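Local coordinates for protein transcriptional regulator (Pyrococcus horikoshii, PDB 1UDD) that is of unknown function but belongs to the all-helical TenA family and assembles from four copies of one chain, at residues 7-12 / 195-200; 27-32 / 160-165; 45-50 / 85-90; 58-63 / 128-133; 138-143 / 206-211. All blocks are in the same frame, centred on the assembly; numbering follows the deposited sequence.

Interaction 1. Residues 7-12 / 195-200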
# COMPACT_ATOMS: atom_id res chain seq x y z
N ASP A 7 26.83 -11.45 1.42
CA ASP A 7 28.28 -11.30 1.39
C ASP A 7 28.57 -10.08 0.51
O ASP A 7 29.33 -9.19 0.88
CB ASP A 7 28.96 -12.53 0.77
CG ASP A 7 28.92 -13.76 1.68
OD1 ASP A 7 28.90 -13.62 2.92
OD2 ASP A 7 28.92 -14.88 1.15
N LYS A 8 27.93 -10.03 -0.65
CA LYS A 8 28.09 -8.92 -1.58
C LYS A 8 27.62 -7.60 -0.99
O LYS A 8 28.24 -6.57 -1.23
CB LYS A 8 27.30 -9.20 -2.86
CG LYS A 8 27.87 -10.36 -3.65
CD LYS A 8 26.82 -11.00 -4.55
CE LYS A 8 26.63 -10.26 -5.85
NZ LYS A 8 25.58 -10.97 -6.67
N LEU A 9 26.53 -7.62 -0.24
CA LEU A 9 26.01 -6.40 0.36
C LEU A 9 27.01 -5.82 1.35
O LEU A 9 27.22 -4.59 1.40
CB LEU A 9 24.66 -6.66 1.06
CG LEU A 9 23.53 -7.22 0.16
CD1 LEU A 9 22.25 -7.41 0.97
CD2 LEU A 9 23.26 -6.27 -0.99
N ARG A 10 27.62 -6.70 2.14
CA ARG A 10 28.64 -6.28 3.11
C ARG A 10 29.85 -5.79 2.29
O ARG A 10 30.40 -4.70 2.52
CB ARG A 10 29.05 -7.47 3.99
CG ARG A 10 30.09 -7.17 5.08
CD ARG A 10 29.52 -6.34 6.24
NE ARG A 10 30.43 -6.37 7.38
CZ ARG A 10 31.37 -5.46 7.62
NH1 ARG A 10 31.51 -4.42 6.82
NH2 ARG A 10 32.21 -5.63 8.63
N ARG A 11 30.26 -6.59 1.31
CA ARG A 11 31.38 -6.24 0.44
C ARG A 11 31.20 -4.83 -0.15
O ARG A 11 32.05 -3.96 0.02
CB ARG A 11 31.51 -7.24 -0.70
CG ARG A 11 32.72 -7.01 -1.61
CD ARG A 11 32.28 -6.88 -3.06
NE ARG A 11 31.97 -8.15 -3.70
CZ ARG A 11 30.99 -8.33 -4.58
NH1 ARG A 11 30.20 -7.32 -4.92
NH2 ARG A 11 30.80 -9.52 -5.14
N ASP A 12 30.07 -4.61 -0.81
CA ASP A 12 29.79 -3.33 -1.46
C ASP A 12 29.54 -2.12 -0.59
O ASP A 12 29.40 -1.02 -1.10
CB ASP A 12 28.59 -3.48 -2.41
CG ASP A 12 28.83 -4.52 -3.47
OD1 ASP A 12 30.00 -4.80 -3.77
OD2 ASP A 12 27.85 -5.05 -4.02
N ARG A 195 21.61 -1.13 -4.07
CA ARG A 195 21.24 0.28 -3.85
C ARG A 195 20.40 0.43 -2.57
O ARG A 195 20.59 1.38 -1.80
CB ARG A 195 20.44 0.82 -5.04
CG ARG A 195 21.05 0.51 -6.40
CD ARG A 195 20.42 1.35 -7.53
NE ARG A 195 19.83 0.49 -8.56
CZ ARG A 195 18.54 0.17 -8.63
NH1 ARG A 195 17.68 0.63 -7.72
NH2 ARG A 195 18.11 -0.65 -9.58
N ILE A 196 19.48 -0.49 -2.33
CA ILE A 196 18.66 -0.42 -1.13
C ILE A 196 19.52 -0.55 0.12
O ILE A 196 19.39 0.24 1.07
CB ILE A 196 17.61 -1.54 -1.08
CG1 ILE A 196 16.53 -1.31 -2.14
CG2 ILE A 196 16.95 -1.55 0.30
CD1 ILE A 196 15.66 -2.53 -2.40
N PHE A 197 20.41 -1.54 0.12
CA PHE A 197 21.29 -1.78 1.25
C PHE A 197 22.25 -0.60 1.47
O PHE A 197 22.53 -0.23 2.61
CB PHE A 197 22.12 -3.05 1.03
CG PHE A 197 22.80 -3.58 2.28
CD1 PHE A 197 22.13 -4.46 3.13
CD2 PHE A 197 24.10 -3.19 2.61
CE1 PHE A 197 22.75 -4.96 4.29
CE2 PHE A 197 24.73 -3.67 3.76
CZ PHE A 197 24.05 -4.57 4.61
N ILE A 198 22.77 -0.03 0.39
CA ILE A 198 23.68 1.09 0.54
C ILE A 198 22.95 2.33 1.07
O ILE A 198 23.50 3.10 1.87
CB ILE A 198 24.39 1.43 -0.80
CG1 ILE A 198 25.51 0.41 -1.04
CG2 ILE A 198 24.97 2.84 -0.75
CD1 ILE A 198 26.23 0.58 -2.38
N THR A 199 21.71 2.50 0.64
CA THR A 199 20.91 3.63 1.12
C THR A 199 20.68 3.47 2.62
O THR A 199 20.84 4.42 3.39
CB THR A 199 19.52 3.67 0.42
OG1 THR A 199 19.71 3.91 -0.98
CG2 THR A 199 18.63 4.75 1.03
N GLY A 200 20.32 2.26 3.02
CA GLY A 200 20.06 2.00 4.42
C GLY A 200 21.29 2.23 5.27
O GLY A 200 21.19 2.71 6.40
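Leu9 of helix 5-11 lies against the ring of Phe197 on helix 190-213, a contact that joins the first and last helices of an all-helical TenA-type fold. Followed outward from the backbone, CB and both methyls of the leucine meet this one ring or its root. Its CB sits 3.7 Å from the centroid of the Phe197 ring and only 8° off the ring normal, a CH-pi contact over the middle of the face. From there CG turns away from the carbonyl carbon and in beside the backbone N (chi1 -59°), which carries both methyls toward the root of the phenyl group. Leu9 CD1 comes to 3.7 Å from Phe197 CD1, while Leu9 CD2 reaches back to Phe197 CB at 4.0 Å. The backbone takes part as well: Leu9 O is 3.6 Å from Phe197 CE2. Beyond this pair the phenylalanine also packs on Leu134 and Pro135 of helix 126-146. One turn on, Asp12 uses its backbone across the contact, and its carboxylate OD2 bonds to the hydroxyl of Tyr190. Arg11 holds OD1 by a salt bridge in its guanidinium plane. Here Ile198 CD1 rests 3.8 Å from Asp12 O.

Interaction 2. Residues 27-32 / 160-165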
# COMPACT_ATOMS: atom_id res chain seq x y z
N VAL A 27 31.85 5.18 18.79
CA VAL A 27 33.08 4.91 19.52
C VAL A 27 32.97 5.35 20.97
O VAL A 27 33.35 4.62 21.89
CB VAL A 27 34.28 5.61 18.88
CG1 VAL A 27 35.53 5.34 19.70
CG2 VAL A 27 34.48 5.11 17.46
N GLN A 28 32.43 6.54 21.19
CA GLN A 28 32.32 7.05 22.56
C GLN A 28 31.27 6.33 23.39
O GLN A 28 31.42 6.20 24.61
CB GLN A 28 32.04 8.55 22.55
CG GLN A 28 33.26 9.36 22.21
CD GLN A 28 32.99 10.84 22.23
OE1 GLN A 28 32.24 11.34 23.08
NE2 GLN A 28 33.60 11.56 21.30
N LEU A 29 30.22 5.85 22.74
CA LEU A 29 29.16 5.15 23.46
C LEU A 29 29.72 3.84 23.99
O LEU A 29 29.48 3.47 25.14
CB LEU A 29 27.96 4.86 22.54
CG LEU A 29 26.56 4.73 23.16
CD1 LEU A 29 25.61 4.20 22.08
CD2 LEU A 29 26.56 3.79 24.34
N TYR A 30 30.47 3.14 23.15
CA TYR A 30 31.04 1.86 23.54
C TYR A 30 32.25 1.96 24.46
O TYR A 30 32.49 1.06 25.26
CB TYR A 30 31.38 1.01 22.30
CG TYR A 30 30.17 0.27 21.73
CD1 TYR A 30 29.21 0.92 20.96
CD2 TYR A 30 29.98 -1.08 22.03
CE1 TYR A 30 28.07 0.25 20.50
CE2 TYR A 30 28.84 -1.76 21.58
CZ TYR A 30 27.89 -1.10 20.82
OH TYR A 30 26.76 -1.79 20.42
N SER A 31 33.00 3.04 24.37
CA SER A 31 34.16 3.20 25.25
C SER A 31 33.67 3.64 26.62
O SER A 31 34.26 3.29 27.64
CB SER A 31 35.13 4.24 24.70
OG SER A 31 34.55 5.53 24.76
N GLY A 32 32.58 4.41 26.65
CA GLY A 32 32.03 4.89 27.90
C GLY A 32 32.27 6.37 28.07
O GLY A 32 31.96 6.95 29.10
N ARG A 160 26.65 -0.23 29.20
CA ARG A 160 26.97 -1.65 29.14
C ARG A 160 25.73 -2.49 28.92
O ARG A 160 25.73 -3.39 28.09
CB ARG A 160 27.67 -2.13 30.41
CG ARG A 160 29.09 -1.62 30.60
CD ARG A 160 29.86 -2.54 31.54
NE ARG A 160 29.18 -2.71 32.82
CZ ARG A 160 29.20 -1.83 33.81
NH1 ARG A 160 29.88 -0.69 33.68
NH2 ARG A 160 28.53 -2.07 34.93
N GLU A 161 24.68 -2.21 29.68
CA GLU A 161 23.45 -2.96 29.54
C GLU A 161 22.98 -2.79 28.09
O GLU A 161 22.72 -3.76 27.39
CB GLU A 161 22.38 -2.41 30.49
CG GLU A 161 22.84 -2.22 31.93
CD GLU A 161 21.71 -1.76 32.85
OE1 GLU A 161 20.87 -2.60 33.23
OE2 GLU A 161 21.66 -0.55 33.18
N TRP A 162 22.91 -1.53 27.66
CA TRP A 162 22.49 -1.20 26.30
C TRP A 162 23.24 -1.99 25.24
O TRP A 162 22.64 -2.60 24.36
CB TRP A 162 22.69 0.30 26.05
CG TRP A 162 22.27 0.72 24.69
CD1 TRP A 162 21.00 1.06 24.29
CD2 TRP A 162 23.09 0.80 23.52
NE1 TRP A 162 20.99 1.35 22.95
CE2 TRP A 162 22.26 1.19 22.45
CE3 TRP A 162 24.45 0.58 23.28
CZ2 TRP A 162 22.74 1.37 21.14
CZ3 TRP A 162 24.94 0.75 21.98
CH2 TRP A 162 24.08 1.14 20.93
N GLY A 163 24.57 -2.00 25.34
CA GLY A 163 25.38 -2.70 24.36
C GLY A 163 25.30 -4.21 24.33
O GLY A 163 25.23 -4.80 23.25
N LYS A 164 25.31 -4.84 25.50
CA LYS A 164 25.27 -6.30 25.58
C LYS A 164 24.13 -6.94 24.81
O LYS A 164 24.24 -8.09 24.36
CB LYS A 164 25.25 -6.74 27.05
CG LYS A 164 26.48 -6.28 27.82
CD LYS A 164 26.59 -6.87 29.23
CE LYS A 164 25.46 -6.41 30.15
NZ LYS A 164 24.17 -7.09 29.85
N VAL A 165 23.03 -6.22 24.63
CA VAL A 165 21.89 -6.77 23.91
C VAL A 165 22.28 -7.26 22.51
O VAL A 165 21.84 -8.32 22.06
CB VAL A 165 20.76 -5.73 23.77
CG1 VAL A 165 19.56 -6.37 23.10
CG2 VAL A 165 20.37 -5.19 25.13
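Leu29 and Tyr30 of helix 24-31 close on the indole of Trp162, on helix 157-164, where two short helices of the all-helical TenA fold pass at a steep angle. Their local axes approach to 10.2 Å, with 110° between chain directions, and the space between them is filled by side chains without any hydrogen bond from one segment to the other.

The CH-pi part belongs to Leu29. With CG anti to the backbone N (chi1 -153°), its CD1 methyl is set over one face of the indole, 3.8 Å from the centroid of the six-membered ring and displaced toward the rim that carries CZ3 and CH2. The second methyl, Leu29 CD2, is 4.0 Å from Trp162 CE3.

The aromatic part is Tyr30, whose ring meets the same six-membered ring obliquely, planes at 71° and centroids 5.7 Å apart. Tyr30 CE1 lies in the plane of the indole at its rim, 3.5 Å from Trp162 CZ3, so that one corner of the tryptophan has leucine over its face and tyrosine at its rim. Phe39 and Tyr166 add edge-to-face partners to Trp162, and His147 meets the ring of Tyr30.

A looser van der Waals contact with the backbone is made at Gly163, where no side chain intervenes: the hydroxyl oxygen Tyr30 OH stands 4.3 Å from Gly163 CA.

Interaction 3. Residues 45-50 / 85-90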
# COMPACT_ATOMS: atom_id res chain seq x y z
N GLN A 45 15.28 9.91 20.24
CA GLN A 45 15.02 9.78 18.82
C GLN A 45 14.68 8.32 18.45
O GLN A 45 14.18 8.07 17.35
CB GLN A 45 16.24 10.23 18.01
CG GLN A 45 16.54 11.72 18.06
CD GLN A 45 15.50 12.56 17.33
OE1 GLN A 45 15.23 12.35 16.14
NE2 GLN A 45 14.93 13.53 18.03
N ASP A 46 14.94 7.38 19.36
CA ASP A 46 14.66 5.97 19.09
C ASP A 46 13.19 5.58 19.07
O ASP A 46 12.86 4.53 18.51
CB ASP A 46 15.38 5.07 20.09
CG ASP A 46 16.87 4.98 19.82
OD1 ASP A 46 17.28 5.07 18.64
OD2 ASP A 46 17.63 4.82 20.79
N PHE A 47 12.31 6.37 19.67
CA PHE A 47 10.90 6.01 19.65
C PHE A 47 10.41 5.93 18.21
O PHE A 47 9.84 4.93 17.78
CB PHE A 47 10.04 7.03 20.39
CG PHE A 47 8.59 6.69 20.38
CD1 PHE A 47 8.12 5.58 21.07
CD2 PHE A 47 7.69 7.46 19.64
CE1 PHE A 47 6.76 5.24 21.04
CE2 PHE A 47 6.33 7.12 19.60
CZ PHE A 47 5.86 6.01 20.30
N ASN A 48 10.64 7.00 17.47
CA ASN A 48 10.22 7.07 16.08
C ASN A 48 10.83 5.94 15.26
O ASN A 48 10.23 5.48 14.28
CB ASN A 48 10.64 8.40 15.48
CG ASN A 48 9.93 8.68 14.18
OD1 ASN A 48 8.71 8.76 14.15
ND2 ASN A 48 10.70 8.81 13.10
N TYR A 49 12.02 5.50 15.65
CA TYR A 49 12.72 4.42 14.98
C TYR A 49 11.99 3.11 15.29
O TYR A 49 11.74 2.29 14.41
CB TYR A 49 14.17 4.37 15.48
CG TYR A 49 15.14 3.53 14.66
CD1 TYR A 49 16.46 3.97 14.46
CD2 TYR A 49 14.78 2.29 14.15
CE1 TYR A 49 17.38 3.19 13.76
CE2 TYR A 49 15.70 1.50 13.45
CZ TYR A 49 17.00 1.96 13.26
OH TYR A 49 17.92 1.17 12.61
N LEU A 50 11.63 2.95 16.56
CA LEU A 50 10.92 1.78 17.06
C LEU A 50 9.59 1.63 16.32
O LEU A 50 9.24 0.54 15.85
CB LEU A 50 10.70 1.95 18.56
CG LEU A 50 9.96 0.91 19.40
CD1 LEU A 50 10.02 1.34 20.86
CD2 LEU A 50 8.52 0.79 18.94
N GLU A 85 8.67 -2.15 26.20
CA GLU A 85 8.85 -2.36 27.64
C GLU A 85 10.31 -2.15 28.04
O GLU A 85 10.59 -1.50 29.05
CB GLU A 85 8.39 -3.76 28.05
CG GLU A 85 6.87 -3.87 28.16
CD GLU A 85 6.40 -5.29 28.43
OE1 GLU A 85 6.81 -5.87 29.46
OE2 GLU A 85 5.60 -5.82 27.62
N ASN A 86 11.23 -2.71 27.25
CA ASN A 86 12.65 -2.55 27.50
C ASN A 86 13.04 -1.09 27.32
O ASN A 86 13.80 -0.54 28.11
CB ASN A 86 13.47 -3.39 26.53
CG ASN A 86 13.28 -4.88 26.74
OD1 ASN A 86 13.32 -5.36 27.86
ND2 ASN A 86 13.08 -5.61 25.65
N TYR A 87 12.51 -0.48 26.27
CA TYR A 87 12.79 0.92 25.96
C TYR A 87 12.34 1.80 27.12
O TYR A 87 13.02 2.76 27.48
CB TYR A 87 12.08 1.32 24.67
CG TYR A 87 12.25 2.76 24.25
CD1 TYR A 87 13.50 3.27 23.92
CD2 TYR A 87 11.14 3.59 24.12
CE1 TYR A 87 13.64 4.59 23.47
CE2 TYR A 87 11.27 4.91 23.67
CZ TYR A 87 12.52 5.40 23.35
OH TYR A 87 12.63 6.71 22.94
N VAL A 88 11.19 1.46 27.71
CA VAL A 88 10.67 2.23 28.84
C VAL A 88 11.62 2.10 30.04
O VAL A 88 11.89 3.09 30.72
CB VAL A 88 9.25 1.76 29.24
CG1 VAL A 88 8.88 2.30 30.63
CG2 VAL A 88 8.24 2.25 28.22
N LYS A 89 12.12 0.89 30.27
CA LYS A 89 13.05 0.65 31.38
C LYS A 89 14.32 1.45 31.19
O LYS A 89 14.89 1.98 32.16
CB LYS A 89 13.40 -0.84 31.50
CG LYS A 89 12.24 -1.71 31.95
CD LYS A 89 12.67 -3.13 32.29
CE LYS A 89 11.45 -4.00 32.63
NZ LYS A 89 11.80 -5.43 32.89
N LEU A 90 14.78 1.55 29.94
CA LEU A 90 15.98 2.32 29.62
C LEU A 90 15.68 3.79 29.85
O LEU A 90 16.49 4.51 30.46
CB LEU A 90 16.38 2.10 28.16
CG LEU A 90 17.45 3.03 27.57
CD1 LEU A 90 18.73 3.00 28.42
CD2 LEU A 90 17.74 2.60 26.13
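Two antiparallel helices of the TenA helical bundle, 36-63 and 82-93, are bridged here chiefly by a single tyrosine. The local axes run at 179° to each other and stay 11.7 Å apart at closest, a wide gap that Tyr87 spans toward Asp46, Phe47 and Leu50.

The torsion that places CG anti to the backbone N of Tyr87 (chi1 179°) directs the ring toward the other helix, and its atoms divide the partners between them. Tyr87 CE1 touches the methylene of Asp46, with CB 3.8 Å away. From the same side of the ring plane, the methyl Leu50 CD1 lies 4.1 Å from Tyr87 CD2, across the ring from CE1. Farther out, Tyr87 CE2 approaches Phe47, lying near the plane of that ring and at its edge, 4.1 Å from Phe47 CD1; the two side chains cross at about a right angle. The phenolic oxygen, Tyr87 OH, comes within 3.6 Å of Phe47 CB and is hydrogen-bonded to the carbonyl of Val43, a turn earlier on the same long helix. Helix 36-63 is kinked here, the N atoms of Phe47 and Asn48 lacking bonds to the preceding turn.

Helix 98-103 packs on both aromatic residues, and Tyr66 of the third subunit meets the Phe47 ring edge-to-face. The chemistry is therefore mixed: carbon contacts fill the gap along the ring, while the hydroxyl is satisfied by a backbone carbonyl beside the kink, which probably helps to hold the ring in place.

Interaction 4. Residues 58-63 / 128-133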
# COMPACT_ATOMS: atom_id res chain seq x y z
N ALA A 58 5.28 -4.50 9.33
CA ALA A 58 3.87 -4.83 9.13
C ALA A 58 3.57 -4.89 7.63
O ALA A 58 2.93 -5.83 7.16
CB ALA A 58 2.97 -3.79 9.82
N VAL A 59 4.01 -3.90 6.86
CA VAL A 59 3.76 -3.92 5.42
C VAL A 59 4.42 -5.15 4.77
O VAL A 59 3.79 -5.87 3.99
CB VAL A 59 4.28 -2.64 4.73
CG1 VAL A 59 4.12 -2.77 3.23
CG2 VAL A 59 3.53 -1.43 5.25
N ILE A 60 5.68 -5.41 5.09
CA ILE A 60 6.33 -6.59 4.52
C ILE A 60 5.51 -7.84 4.87
O ILE A 60 5.21 -8.67 4.00
CB ILE A 60 7.77 -6.77 5.07
CG1 ILE A 60 8.64 -5.60 4.61
CG2 ILE A 60 8.35 -8.10 4.57
CD1 ILE A 60 10.05 -5.66 5.14
N SER A 61 5.09 -7.95 6.12
CA SER A 61 4.32 -9.12 6.52
C SER A 61 2.99 -9.21 5.77
O SER A 61 2.54 -10.31 5.40
CB SER A 61 4.06 -9.12 8.02
OG SER A 61 2.97 -8.28 8.33
N SER A 62 2.36 -8.07 5.54
CA SER A 62 1.07 -8.06 4.85
C SER A 62 1.15 -8.62 3.42
O SER A 62 0.14 -9.04 2.85
CB SER A 62 0.54 -6.62 4.81
OG SER A 62 1.26 -5.84 3.87
N LYS A 63 2.35 -8.66 2.86
CA LYS A 63 2.57 -9.11 1.49
C LYS A 63 3.24 -10.48 1.38
O LYS A 63 3.23 -11.12 0.33
CB LYS A 63 3.42 -8.06 0.76
CG LYS A 63 2.80 -6.67 0.83
CD LYS A 63 3.78 -5.55 0.43
CE LYS A 63 4.26 -5.65 -1.01
NZ LYS A 63 5.14 -4.47 -1.34
N GLU A 128 13.31 -7.26 -1.07
CA GLU A 128 13.72 -5.85 -1.12
C GLU A 128 13.33 -5.13 0.18
O GLU A 128 14.07 -4.31 0.70
CB GLU A 128 13.09 -5.18 -2.34
CG GLU A 128 13.50 -5.86 -3.62
CD GLU A 128 12.75 -5.34 -4.84
OE1 GLU A 128 11.52 -5.20 -4.78
OE2 GLU A 128 13.41 -5.10 -5.88
N GLY A 129 12.16 -5.45 0.71
CA GLY A 129 11.73 -4.81 1.93
C GLY A 129 12.68 -5.17 3.05
O GLY A 129 13.19 -4.29 3.75
N LEU A 130 12.93 -6.47 3.23
CA LEU A 130 13.83 -6.94 4.27
C LEU A 130 15.24 -6.37 4.11
O LEU A 130 15.89 -5.99 5.10
CB LEU A 130 13.87 -8.47 4.27
CG LEU A 130 12.57 -9.14 4.68
CD1 LEU A 130 12.67 -10.66 4.47
CD2 LEU A 130 12.26 -8.80 6.15
N THR A 131 15.71 -6.29 2.87
CA THR A 131 17.03 -5.74 2.61
C THR A 131 17.10 -4.29 3.09
O THR A 131 18.16 -3.80 3.48
CB THR A 131 17.39 -5.82 1.10
OG1 THR A 131 17.38 -7.19 0.69
CG2 THR A 131 18.81 -5.25 0.83
N ALA A 132 15.97 -3.59 3.07
CA ALA A 132 15.99 -2.20 3.52
C ALA A 132 16.12 -2.14 5.04
O ALA A 132 16.44 -1.10 5.60
CB ALA A 132 14.75 -1.47 3.09
N LEU A 133 15.88 -3.27 5.71
CA LEU A 133 15.97 -3.33 7.16
C LEU A 133 17.24 -4.01 7.67
O LEU A 133 17.55 -3.95 8.86
CB LEU A 133 14.77 -4.09 7.73
CG LEU A 133 13.37 -3.66 7.28
CD1 LEU A 133 12.32 -4.49 8.04
CD2 LEU A 133 13.18 -2.17 7.54
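Ile60 CD1 presses on the backbone of the opposite helix, 3.4 Å from Gly129 C and 3.5 Å from Leu130 N. Two leucine methyls meet the same atom: Leu133 CD1 at 3.9 Å and Leu130 CD2 at 4.0 Å. What brings the methyl there is an extended branch, with CG1 beside the backbone N (chi1 -65°) and chi2 at 178°. The isoleucine faces Gly129, whose lack of a side chain lets CA atoms of the two residues come to 6.2 Å. These segments belong to helices 36-63 and 126-146 of the TenA bundle, their local axes nearly antiparallel at 157°. Ala121 and Leu72 pack on Ile60 from helices 108-123 and 68-79. Behind Ile60, the serine hydroxyls bond back to carbonyls of their own helix: Ser61 OG gives a hydrogen bond of 2.7 Å to Ala58 O, and Ser62 OG one to Val59 O in the carbonyl plane. Farther out, this back face meets other copies of the protein, with Ser62 OG bonded to Tyr122 OH of the fourth subunit and Ala58 packed on Ala58 of the third.

Interaction 5. Residues 138-143 / 206-211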
# COMPACT_ATOMS: atom_id res chain seq x y z
N TRP A 138 21.64 -5.74 11.15
CA TRP A 138 23.01 -6.21 11.00
C TRP A 138 24.11 -5.29 11.54
O TRP A 138 24.98 -5.75 12.28
CB TRP A 138 23.26 -6.57 9.53
CG TRP A 138 24.49 -7.40 9.27
CD1 TRP A 138 25.37 -7.92 10.19
CD2 TRP A 138 24.97 -7.81 7.98
NE1 TRP A 138 26.37 -8.62 9.55
CE2 TRP A 138 26.15 -8.57 8.20
CE3 TRP A 138 24.52 -7.60 6.66
CZ2 TRP A 138 26.89 -9.12 7.14
CZ3 TRP A 138 25.26 -8.16 5.61
CH2 TRP A 138 26.43 -8.91 5.86
N SER A 139 24.08 -4.02 11.17
CA SER A 139 25.10 -3.09 11.64
C SER A 139 25.15 -2.96 13.17
O SER A 139 26.22 -2.79 13.72
CB SER A 139 24.88 -1.70 11.04
OG SER A 139 23.77 -1.04 11.62
N TYR A 140 24.01 -3.04 13.84
CA TYR A 140 24.01 -2.92 15.30
C TYR A 140 24.75 -4.08 15.94
O TYR A 140 25.40 -3.92 16.98
CB TYR A 140 22.57 -2.84 15.83
CG TYR A 140 22.06 -1.41 15.94
CD1 TYR A 140 21.97 -0.58 14.82
CD2 TYR A 140 21.75 -0.86 17.19
CE1 TYR A 140 21.59 0.77 14.94
CE2 TYR A 140 21.38 0.48 17.32
CZ TYR A 140 21.30 1.29 16.20
OH TYR A 140 20.95 2.61 16.36
N ALA A 141 24.66 -5.25 15.33
CA ALA A 141 25.36 -6.41 15.85
C ALA A 141 26.85 -6.29 15.52
O ALA A 141 27.70 -6.60 16.36
CB ALA A 141 24.79 -7.69 15.24
N GLU A 142 27.17 -5.85 14.30
CA GLU A 142 28.57 -5.72 13.88
C GLU A 142 29.30 -4.65 14.69
O GLU A 142 30.48 -4.79 14.99
CB GLU A 142 28.68 -5.38 12.39
CG GLU A 142 28.43 -6.52 11.45
CD GLU A 142 29.42 -7.67 11.59
OE1 GLU A 142 30.61 -7.42 11.89
OE2 GLU A 142 29.01 -8.82 11.38
N ILE A 143 28.59 -3.57 15.01
CA ILE A 143 29.17 -2.49 15.79
C ILE A 143 29.57 -3.03 17.17
O ILE A 143 30.67 -2.79 17.63
CB ILE A 143 28.18 -1.33 15.97
CG1 ILE A 143 27.92 -0.62 14.63
CG2 ILE A 143 28.73 -0.34 16.97
CD1 ILE A 143 26.82 0.47 14.70
N ALA A 206 24.10 8.48 8.96
CA ALA A 206 23.46 9.78 9.14
C ALA A 206 22.77 9.85 10.49
O ALA A 206 22.75 10.91 11.14
CB ALA A 206 22.44 10.03 8.02
N PHE A 207 22.21 8.73 10.92
CA PHE A 207 21.50 8.69 12.18
C PHE A 207 22.47 8.94 13.35
O PHE A 207 22.15 9.68 14.28
CB PHE A 207 20.80 7.34 12.37
CG PHE A 207 19.58 7.41 13.23
CD1 PHE A 207 18.34 7.78 12.69
CD2 PHE A 207 19.64 7.07 14.59
CE1 PHE A 207 17.18 7.81 13.48
CE2 PHE A 207 18.50 7.10 15.39
CZ PHE A 207 17.26 7.46 14.83
N TRP A 208 23.63 8.30 13.31
CA TRP A 208 24.60 8.49 14.37
C TRP A 208 25.05 9.94 14.33
O TRP A 208 25.19 10.59 15.37
CB TRP A 208 25.80 7.55 14.20
CG TRP A 208 25.43 6.11 14.42
CD1 TRP A 208 25.50 5.10 13.50
CD2 TRP A 208 24.95 5.52 15.63
NE1 TRP A 208 25.09 3.92 14.06
CE2 TRP A 208 24.75 4.15 15.37
CE3 TRP A 208 24.67 6.02 16.91
CZ2 TRP A 208 24.28 3.26 16.34
CZ3 TRP A 208 24.20 5.14 17.89
CH2 TRP A 208 24.01 3.77 17.59
N GLU A 209 25.26 10.44 13.12
CA GLU A 209 25.72 11.81 12.94
C GLU A 209 24.75 12.82 13.54
O GLU A 209 25.17 13.77 14.20
CB GLU A 209 25.92 12.10 11.46
CG GLU A 209 26.49 13.48 11.15
CD GLU A 209 27.79 13.77 11.89
OE1 GLU A 209 28.63 12.84 11.99
OE2 GLU A 209 27.98 14.92 12.36
N MET A 210 23.46 12.63 13.31
CA MET A 210 22.49 13.57 13.85
C MET A 210 22.38 13.41 15.36
O MET A 210 22.03 14.35 16.07
CB MET A 210 21.13 13.39 13.18
CG MET A 210 20.37 12.18 13.61
SD MET A 210 19.27 12.55 14.95
CE MET A 210 18.49 10.90 15.12
N ALA A 211 22.66 12.20 15.86
CA ALA A 211 22.61 11.96 17.29
C ALA A 211 23.82 12.68 17.90
O ALA A 211 23.78 13.16 19.03
CB ALA A 211 22.68 10.47 17.57
O HOH W 1 24.36 1.70 12.70
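Tyr140 and Ile143 of helix 126-146 pack on the indole of Trp208, borne by helix 190-213, and Ser139 reaches it through a water, in the interior of the TenA helical fold. The backbones stay well apart, with CA atoms of Tyr140 and Trp208 11.5 Å from each other, so long side chains and one water do the joining.

Ser139 comes first. Its OG accepts a hydrogen bond of 3.0 Å from water 1, which in turn accepts one from Trp208 NE1 at 2.7 Å, lying in the indole plane at its edge. The serine hydroxyl is also bonded to the carbonyl of Pro135 on its own helix.

Tyr140 follows with its ring end. Tyr140 OH lies 3.4 Å from Trp208 CZ2, and Tyr140 CZ 3.6 Å from that same carbon. The ring planes differ by 28°, but they are slid apart, centroids 5.5 Å from one another, and barely overlap. The phenol is hydrogen-bonded to the hydroxyl of Tyr42, whose ring also meets Trp208.

A turn later, Ile143 directs CG1 beside its backbone N (chi1 -68°), bringing CD1 to 3.9 Å from Trp208 NE1. Val26 of helix 24-31 touches both Ile143 and Trp208.

The buried indole N-H thus has a water to donate to, and that water is itself tied to a serine. The water at NE1 and the phenol against CZ2 and CH2 probably restrict rotation of the indole.

Overall arrangement
The five contacts tie distant parts of one all-helical chain together. Interaction 1 closes the longest of the five loops, and interactions 2, 3 and 4 are nested within it; interaction 5 crosses interactions 1 and 2 along the sequence. Long helices are shared: 36-63 serves interactions 3 and 4, 126-146 serves 4 and 5, and 190-213 serves 1 and 5. Interaction 5 lies nearest the middle, its centre about 7 Å from that of the chain, and touches interactions 1, 2 and 3. Interactions 2 and 4 are farthest apart, centres about 29 Å, on opposite sides of the chain's centre. Segments of interactions 1, 3 and 4 also meet other subunits, linking the bundle to the tetramer.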